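Local coordinates for cyclic di-GMP-binding protein XC_3703 (Xanthomonas campestris pv. campestris, PDB 5B7W) that binds the second messenger cyclic di-GMP, regulates virulence and biofilm formation and, without the ligand, promotes binding of a LysR-type transcriptional regulator to its target genes, at residues 13-25 and 62-74. Numbering follows the deposited sequence.
Sequences HELTNAVDQANRE and DILRARLLARGID
I63 opens the contact by laying CG2 against A22 CB and the carboxylate end of E25, 3.4 Å from E25 OE1. One turn on, R67 fits as a knob among A18, Q21, A22 and E25: its CG lies 3.7 Å from A22 CA, and bends at chi2 and chi3 turn the guanidinium back beside E25. There E25 OE2 stands over one guanidinium face, 3.1 Å from R67 NE, a salt bridge of charges alone with no N-H aimed at the oxygen. L68 CD2 touches both L15 CD1 and A18 CB, 3.7 Å from each; L15 also touches I47 and L68 touches L78, both on the sheet. R71 wraps its bent chain past the Q21 amide and gives NE to E14 OE1, 2.8 Å away and nearly straight at 162°, in the guanidinium plane but 28° out of the carboxylate plane, on its syn side; its NH2 adds a weak bond to the same oxygen. G72, with positive phi, closes the helix in a Schellman motif, after which I73 sets CD1 against the backbone of L15. The axes of segments 13-25 and 62-70 approach to 8.4 Å and run roughly antiparallel at 138°; their helices are the pair that covers one side of the four-stranded sheet in this RRM-like domain. Alanine and leucine side chains thus fill the seam, while two unlike arginine-glutamate pairs, one directional and one purely electrostatic, bridge the helices away from the sheet.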
loop_
_atom_site.group_PDB
_atom_site.type_symbol
_atom_site.label_atom_id
_atom_site.label_comp_id
_atom_site.label_asym_id
_atom_site.label_seq_id
_atom_site.Cartn_x
_atom_site.Cartn_y
_atom_site.Cartn_z
ATOM N N HIS A 13 -0.105 -2.647 12.971
ATOM C CA HIS A 13 0.741 -3.603 13.676
ATOM C C HIS A 13 1.509 -4.482 12.699
ATOM O O HIS A 13 2.719 -4.690 12.852
ATOM C CB HIS A 13 -0.088 -4.468 14.622
ATOM C CG HIS A 13 0.664 -5.644 15.158
ATOM N ND1 HIS A 13 1.734 -5.510 16.016
ATOM C CD2 HIS A 13 0.523 -6.971 14.935
ATOM C CE1 HIS A 13 2.213 -6.707 16.309
ATOM N NE2 HIS A 13 1.496 -7.610 15.665
ATOM N N GLU A 14 0.818 -5.020 11.690
ATOM C CA GLU A 14 1.486 -5.874 10.714
ATOM C C GLU A 14 2.540 -5.099 9.934
ATOM O O GLU A 14 3.584 -5.651 9.567
ATOM C CB GLU A 14 0.461 -6.498 9.767
ATOM C CG GLU A 14 -0.542 -7.427 10.444
ATOM C CD GLU A 14 0.038 -8.788 10.806
ATOM O OE1 GLU A 14 1.279 -8.938 10.834
ATOM O OE2 GLU A 14 -0.757 -9.717 11.062
ATOM N N LEU A 15 2.284 -3.815 9.671
ATOM C CA LEU A 15 3.309 -2.973 9.064
ATOM C C LEU A 15 4.528 -2.867 9.971
ATOM O O LEU A 15 5.669 -2.882 9.495
ATOM C CB LEU A 15 2.739 -1.587 8.760
ATOM C CG LEU A 15 3.715 -0.556 8.187
ATOM C CD1 LEU A 15 4.374 -1.076 6.919
ATOM C CD2 LEU A 15 3.008 0.764 7.923
ATOM N N THR A 16 4.302 -2.772 11.283
ATOM C CA THR A 16 5.411 -2.742 12.230
ATOM C C THR A 16 6.111 -4.095 12.300
ATOM O O THR A 16 7.345 -4.159 12.356
ATOM C CB THR A 16 4.908 -2.327 13.613
ATOM O OG1 THR A 16 4.289 -1.038 13.531
ATOM C CG2 THR A 16 6.059 -2.267 14.608
ATOM N N ASN A 17 5.340 -5.185 12.298
ATOM C CA ASN A 17 5.938 -6.516 12.339
ATOM C C ASN A 17 6.816 -6.766 11.120
ATOM O O ASN A 17 7.922 -7.306 11.244
ATOM C CB ASN A 17 4.847 -7.583 12.439
ATOM C CG ASN A 17 4.460 -7.890 13.871
ATOM O OD1 ASN A 17 3.680 -8.806 14.132
ATOM N ND2 ASN A 17 5.008 -7.126 14.810
ATOM N N ALA A 18 6.344 -6.374 9.934
ATOM C CA ALA A 18 7.115 -6.607 8.716
ATOM C C ALA A 18 8.450 -5.872 8.753
ATOM O O ALA A 18 9.477 -6.412 8.325
ATOM C CB ALA A 18 6.303 -6.186 7.492
ATOM N N VAL A 19 8.456 -4.639 9.264
ATOM C CA VAL A 19 9.704 -3.887 9.365
ATOM C C VAL A 19 10.631 -4.525 10.393
ATOM O O VAL A 19 11.844 -4.625 10.174
ATOM C CB VAL A 19 9.412 -2.413 9.699
ATOM C CG1 VAL A 19 10.713 -1.640 9.874
ATOM C CG2 VAL A 19 8.560 -1.783 8.609
ATOM N N ASP A 20 10.078 -4.969 11.524
ATOM C CA ASP A 20 10.894 -5.642 12.530
ATOM C C ASP A 20 11.480 -6.938 11.985
ATOM O O ASP A 20 12.653 -7.247 12.225
ATOM C CB ASP A 20 10.065 -5.919 13.785
ATOM C CG ASP A 20 9.615 -4.651 14.478
ATOM O OD1 ASP A 20 10.361 -3.651 14.433
ATOM O OD2 ASP A 20 8.515 -4.655 15.069
ATOM N N GLN A 21 10.678 -7.711 11.248
ATOM C CA GLN A 21 11.188 -8.946 10.666
ATOM C C GLN A 21 12.215 -8.668 9.575
ATOM O O GLN A 21 13.135 -9.469 9.378
ATOM C CB GLN A 21 10.033 -9.788 10.114
ATOM C CG GLN A 21 9.041 -10.242 11.176
ATOM C CD GLN A 21 7.829 -10.946 10.593
ATOM O OE1 GLN A 21 7.767 -11.211 9.391
ATOM N NE2 GLN A 21 6.854 -11.245 11.444
ATOM N N ALA A 22 12.079 -7.546 8.865
ATOM C CA ALA A 22 13.068 -7.191 7.852
ATOM C C ALA A 22 14.408 -6.839 8.488
ATOM O O ALA A 22 15.465 -7.212 7.968
ATOM C CB ALA A 22 12.557 -6.033 6.995
ATOM N N ASN A 23 14.383 -6.117 9.611
ATOM C CA ASN A 23 15.622 -5.834 10.330
ATOM C C ASN A 23 16.224 -7.108 10.906
ATOM O O ASN A 23 17.446 -7.298 10.864
ATOM C CB ASN A 23 15.366 -4.808 11.434
ATOM C CG ASN A 23 15.300 -3.390 10.905
ATOM O OD1 ASN A 23 16.139 -2.975 10.105
ATOM N ND2 ASN A 23 14.295 -2.640 11.341
ATOM N N ARG A 24 15.384 -7.992 11.449
ATOM C CA ARG A 24 15.873 -9.279 11.933
ATOM C C ARG A 24 16.468 -10.102 10.798
ATOM O O ARG A 24 17.465 -10.810 10.989
ATOM C CB ARG A 24 14.740 -10.049 12.613
ATOM C CG ARG A 24 14.537 -9.702 14.078
ATOM C CD ARG A 24 15.241 -10.705 14.979
ATOM N NE ARG A 24 14.625 -12.028 14.904
ATOM C CZ ARG A 24 13.640 -12.440 15.696
ATOM N NH1 ARG A 24 13.156 -11.633 16.630
ATOM N NH2 ARG A 24 13.141 -13.660 15.556
ATOM N N GLU A 25 15.877 -10.012 9.604
ATOM C CA GLU A 25 16.366 -10.801 8.478
ATOM C C GLU A 25 17.725 -10.305 8.003
ATOM O O GLU A 25 18.566 -11.103 7.571
ATOM C CB GLU A 25 15.344 -10.769 7.342
ATOM C CG GLU A 25 15.483 -11.906 6.348
ATOM C CD GLU A 25 14.190 -12.183 5.607
ATOM O OE1 GLU A 25 14.051 -11.723 4.455
ATOM O OE2 GLU A 25 13.309 -12.859 6.180
ATOM N N ASP A 62 13.954 -6.006 -1.873
ATOM C CA ASP A 62 13.438 -7.360 -2.040
ATOM C C ASP A 62 13.076 -7.980 -0.696
ATOM O O ASP A 62 12.078 -8.703 -0.586
ATOM C CB ASP A 62 14.463 -8.226 -2.772
ATOM C CG ASP A 62 14.844 -7.660 -4.126
ATOM O OD1 ASP A 62 14.015 -6.946 -4.727
ATOM O OD2 ASP A 62 15.972 -7.928 -4.589
ATOM N N ILE A 63 13.877 -7.709 0.336
ATOM C CA ILE A 63 13.554 -8.193 1.675
ATOM C C ILE A 63 12.292 -7.516 2.193
ATOM O O ILE A 63 11.401 -8.167 2.751
ATOM C CB ILE A 63 14.741 -7.967 2.629
ATOM C CG1 ILE A 63 15.966 -8.753 2.160
ATOM C CG2 ILE A 63 14.362 -8.352 4.054
ATOM C CD1 ILE A 63 17.216 -8.455 2.957
ATOM N N LEU A 64 12.200 -6.196 2.015
ATOM C CA LEU A 64 11.050 -5.455 2.522
ATOM C C LEU A 64 9.762 -5.895 1.836
ATOM O O LEU A 64 8.714 -6.008 2.481
ATOM C CB LEU A 64 11.273 -3.954 2.342
ATOM C CG LEU A 64 10.173 -3.041 2.889
ATOM C CD1 LEU A 64 10.007 -3.239 4.389
ATOM C CD2 LEU A 64 10.470 -1.585 2.566
ATOM N N ARG A 65 9.820 -6.146 0.525
ATOM C CA ARG A 65 8.646 -6.646 -0.185
ATOM C C ARG A 65 8.208 -7.997 0.369
ATOM O O ARG A 65 7.025 -8.206 0.663
ATOM C CB ARG A 65 8.934 -6.754 -1.683
ATOM C CG ARG A 65 8.944 -5.431 -2.433
ATOM C CD ARG A 65 8.787 -5.671 -3.929
ATOM N NE ARG A 65 8.619 -4.432 -4.684
ATOM C CZ ARG A 65 9.534 -3.927 -5.505
ATOM N NH1 ARG A 65 10.687 -4.556 -5.684
ATOM N NH2 ARG A 65 9.294 -2.794 -6.151
ATOM N N ALA A 66 9.155 -8.925 0.525
ATOM C CA ALA A 66 8.814 -10.262 1.000
ATOM C C ALA A 66 8.256 -10.224 2.416
ATOM O O ALA A 66 7.332 -10.976 2.748
ATOM C CB ALA A 66 10.038 -11.173 0.930
ATOM N N ARG A 67 8.803 -9.353 3.267
ATOM C CA ARG A 67 8.302 -9.252 4.632
ATOM C C ARG A 67 6.889 -8.681 4.665
ATOM O O ARG A 67 6.023 -9.193 5.383
ATOM C CB ARG A 67 9.246 -8.402 5.483
ATOM C CG ARG A 67 10.588 -9.058 5.777
ATOM C CD ARG A 67 10.407 -10.477 6.296
ATOM N NE ARG A 67 10.726 -11.472 5.276
ATOM C CZ ARG A 67 10.199 -12.691 5.231
ATOM N NH1 ARG A 67 9.318 -13.070 6.147
ATOM N NH2 ARG A 67 10.550 -13.531 4.266
ATOM N N LEU A 68 6.638 -7.622 3.892
ATOM C CA LEU A 68 5.308 -7.022 3.862
ATOM C C LEU A 68 4.277 -8.002 3.317
ATOM O O LEU A 68 3.181 -8.140 3.872
ATOM C CB LEU A 68 5.334 -5.741 3.027
ATOM C CG LEU A 68 6.053 -4.548 3.658
ATOM C CD1 LEU A 68 6.347 -3.487 2.613
ATOM C CD2 LEU A 68 5.223 -3.966 4.787
ATOM N N LEU A 69 4.615 -8.694 2.227
ATOM C CA LEU A 69 3.718 -9.712 1.691
ATOM C C LEU A 69 3.479 -10.821 2.706
ATOM O O LEU A 69 2.352 -11.308 2.849
ATOM C CB LEU A 69 4.290 -10.282 0.392
ATOM C CG LEU A 69 4.324 -9.324 -0.801
ATOM C CD1 LEU A 69 5.264 -9.829 -1.882
ATOM C CD2 LEU A 69 2.925 -9.120 -1.360
ATOM N N ALA A 70 4.526 -11.218 3.437
ATOM C CA ALA A 70 4.393 -12.276 4.433
ATOM C C ALA A 70 3.421 -11.912 5.546
ATOM O O ALA A 70 2.902 -12.811 6.216
ATOM C CB ALA A 70 5.760 -12.612 5.031
ATOM N N ARG A 71 3.166 -10.623 5.765
ATOM C CA ARG A 71 2.181 -10.184 6.742
ATOM C C ARG A 71 0.874 -9.750 6.085
ATOM O O ARG A 71 0.096 -9.009 6.693
ATOM C CB ARG A 71 2.752 -9.056 7.605
ATOM C CG ARG A 71 4.033 -9.424 8.348
ATOM C CD ARG A 71 3.982 -10.840 8.912
ATOM N NE ARG A 71 3.014 -10.976 9.997
ATOM C CZ ARG A 71 2.692 -12.133 10.568
ATOM N NH1 ARG A 71 3.259 -13.259 10.155
ATOM N NH2 ARG A 71 1.801 -12.165 11.548
ATOM N N GLY A 72 0.628 -10.193 4.853
ATOM C CA GLY A 72 -0.643 -9.959 4.197
ATOM C C GLY A 72 -0.828 -8.588 3.591
ATOM O O GLY A 72 -1.964 -8.204 3.298
ATOM N N ILE A 73 0.248 -7.836 3.381
ATOM C CA ILE A 73 0.163 -6.474 2.865
ATOM C C ILE A 73 0.448 -6.491 1.370
ATOM O O ILE A 73 1.478 -7.018 0.930
ATOM C CB ILE A 73 1.133 -5.537 3.603
ATOM C CG1 ILE A 73 0.799 -5.507 5.095
ATOM C CG2 ILE A 73 1.076 -4.138 3.010
ATOM C CD1 ILE A 73 1.827 -4.791 5.940
ATOM N N ASP A 74 -0.467 -5.918 0.590
ATOM C CA ASP A 74 -0.257 -5.744 -0.844
ATOM C C ASP A 74 0.807 -4.674 -1.057
ATOM O O ASP A 74 0.579 -3.494 -0.767
ATOM C CB ASP A 74 -1.570 -5.361 -1.521
ATOM C CG ASP A 74 -1.487 -5.408 -3.037
ATOM O OD1 ASP A 74 -0.376 -5.287 -3.595
ATOM O OD2 ASP A 74 -2.548 -5.569 -3.675
#